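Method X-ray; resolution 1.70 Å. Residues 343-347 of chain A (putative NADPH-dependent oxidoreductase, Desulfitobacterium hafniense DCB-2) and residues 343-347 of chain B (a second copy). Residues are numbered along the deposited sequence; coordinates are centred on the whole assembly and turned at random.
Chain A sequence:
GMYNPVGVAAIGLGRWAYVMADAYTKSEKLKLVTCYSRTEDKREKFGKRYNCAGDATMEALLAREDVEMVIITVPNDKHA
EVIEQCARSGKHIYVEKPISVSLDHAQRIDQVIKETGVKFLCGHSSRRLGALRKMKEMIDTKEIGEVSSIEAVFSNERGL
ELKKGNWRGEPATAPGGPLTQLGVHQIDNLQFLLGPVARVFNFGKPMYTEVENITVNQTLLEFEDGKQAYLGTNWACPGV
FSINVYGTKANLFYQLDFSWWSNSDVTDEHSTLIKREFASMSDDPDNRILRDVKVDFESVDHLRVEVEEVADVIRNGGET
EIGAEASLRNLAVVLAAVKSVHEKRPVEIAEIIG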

# COMPACT_ATOMS: atom_id res chain seq x y z
N GLU A 343 -15.50 -9.63 12.63
CA GLU A 343 -16.11 -8.71 13.57
C GLU A 343 -16.23 -7.29 13.04
O GLU A 343 -16.80 -6.44 13.72
N LYS A 344 -15.72 -7.06 11.84
CA LYS A 344 -15.77 -5.82 11.12
C LYS A 344 -15.31 -4.65 11.99
O LYS A 344 -15.94 -3.61 12.18
N ARG A 345 -14.10 -4.76 12.54
CA ARG A 345 -13.60 -3.82 13.51
C ARG A 345 -12.11 -3.97 13.67
O ARG A 345 -11.60 -5.07 13.40
N PRO A 346 -11.41 -2.92 14.09
CA PRO A 346 -10.00 -3.06 14.47
C PRO A 346 -9.86 -3.92 15.73
O PRO A 346 -10.73 -3.95 16.61
N VAL A 347 -8.73 -4.61 15.82
CA VAL A 347 -8.51 -5.61 16.86
C VAL A 347 -7.15 -5.38 17.48
O VAL A 347 -6.16 -5.29 16.72
N GLU B 343 -14.14 7.47 15.38
CA GLU B 343 -15.04 6.45 15.87
C GLU B 343 -14.40 5.07 15.92
O GLU B 343 -15.05 4.13 16.38
N LYS B 344 -13.16 4.97 15.47
CA LYS B 344 -12.35 3.77 15.46
C LYS B 344 -13.11 2.59 14.87
O LYS B 344 -13.25 1.49 15.42
N ARG B 345 -13.60 2.75 13.65
CA ARG B 345 -14.47 1.78 13.02
C ARG B 345 -14.56 2.03 11.54
O ARG B 345 -14.35 3.18 11.13
N PRO B 346 -14.86 1.02 10.74
CA PRO B 346 -15.17 1.24 9.32
C PRO B 346 -16.49 2.01 9.17
O PRO B 346 -17.41 1.91 9.99
N VAL B 347 -16.57 2.77 8.10
CA VAL B 347 -17.67 3.71 7.89
C VAL B 347 -18.20 3.54 6.48
O VAL B 347 -17.38 3.58 5.53

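Does the start of the chain B stretch take part in the contact? E343(B) does not: its side chain is out of reach of the chain A stretch, and its role is local. With chi1 at m and chi2 at t, the side chain reaches outward, and its OE1 meets NE of R345(B) at 2.7 Å in a salt bridge. An exact two-fold axis relates the two copies, so everything described for chain B is repeated in chain A.

What does K344(B) offer the other copy, if not its amino group? It offers its backbone. The residue is the first to leave helical geometry after a helix, with positive phi (50°), and its carbonyl O lies 3.5 Å from CG of P346(A). This is a packing contact, for a proline ring carbon is no conventional donor, and no hydrogen bond crosses between the stretches. The CA-to-CB bond points sideways, and the side chain, m at chi1 and t at chi2, chi3 and chi4, is nearly fully extended, carrying its end away from the chain A stretch into an exposed position.

Why does R345(B), at the point of closest backbone register, bury so little? Its CA is 5.7 Å from CA of R345(A), yet its CA-to-CB bond points sideways and the end of the side chain leads away. Chi1 is p, chi2 and chi3 are t and chi4 is 78°; the extended arm sets its guanidinium beside the E343(B) carboxylate. There NE makes the well-aligned bond to OE1 of E343(B), while NH2 adds a weak one to the same OE1 at 3.0 Å. NH1 reaches O of P346(B) at 3.1 Å, also weakly, and both terminal nitrogens have further partners elsewhere in the structure. What R345(B) gives the contact is mainly backbone: its CA lies 4.4 Å from CD of P346(A).

Which side chain, then, points in? P346(B) does, its CA-to-CB bond directed toward the chain A stretch and its ring puckered C-gamma endo. It gives up 40 Å², more than any other residue of its stretch. Its CG rests 3.5 Å from O of K344(A), its CD lies 4.4 Å from CA of R345(A), and the two prolines meet loosely, CD of P346(B) to CD of P346(A) at 4.5 Å. Beyond it, V347(B), with chi1 at t, is buried, but its side chain is out of reach of the chain A stretch. The whole contact is small, 141 Å² over both sides, and no salt bridge crosses it.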

# COMPACT_ATOMS: atom_id res chain seq x y z
CB GLU A 343 -15.30 -8.79 14.87
CG GLU A 343 -15.46 -10.19 15.48
CD GLU A 343 -15.06 -10.26 16.93
OE1 GLU A 343 -15.17 -9.28 17.70
OE2 GLU A 343 -14.61 -11.35 17.34
CB LYS A 344 -17.18 -5.59 10.57
CG LYS A 344 -17.60 -6.65 9.54
CD LYS A 344 -18.98 -6.29 8.98
CE LYS A 344 -19.52 -7.38 8.06
NZ LYS A 344 -20.89 -7.01 7.59
CB ARG A 345 -14.26 -4.05 14.89
CG ARG A 345 -13.81 -5.36 15.56
CD ARG A 345 -14.54 -5.66 16.84
NE ARG A 345 -14.08 -6.78 17.63
CZ ARG A 345 -13.04 -6.89 18.44
NH1 ARG A 345 -12.22 -5.87 18.61
NH2 ARG A 345 -12.79 -8.03 19.10
CB PRO A 346 -9.54 -1.65 14.79
CG PRO A 346 -10.79 -0.91 15.07
CD PRO A 346 -11.86 -1.53 14.21
CB VAL A 347 -8.56 -7.03 16.28
CG1 VAL A 347 -8.17 -8.03 17.37
CG2 VAL A 347 -9.94 -7.32 15.72
CB GLU B 343 -16.29 6.50 15.00
CG GLU B 343 -17.02 7.84 15.21
CD GLU B 343 -18.45 7.83 14.74
OE1 GLU B 343 -19.14 6.79 14.74
OE2 GLU B 343 -18.92 8.91 14.35
CB LYS B 344 -11.87 3.48 16.89
CG LYS B 344 -10.95 4.58 17.44
CD LYS B 344 -10.43 4.15 18.82
CE LYS B 344 -9.63 5.26 19.49
NZ LYS B 344 -9.21 4.82 20.86
CB ARG B 345 -15.89 1.86 13.62
CG ARG B 345 -16.64 3.15 13.22
CD ARG B 345 -17.98 3.30 13.89
NE ARG B 345 -18.83 4.39 13.47
CZ ARG B 345 -19.59 4.52 12.40
NH1 ARG B 345 -19.63 3.56 11.49
NH2 ARG B 345 -20.32 5.63 12.19
CB PRO B 346 -15.36 -0.16 8.75
CG PRO B 346 -15.65 -1.01 9.93
CD PRO B 346 -14.90 -0.41 11.09
CB VAL B 347 -17.20 5.16 8.07
CG1 VAL B 347 -18.35 6.11 7.69
CG2 VAL B 347 -16.74 5.38 9.50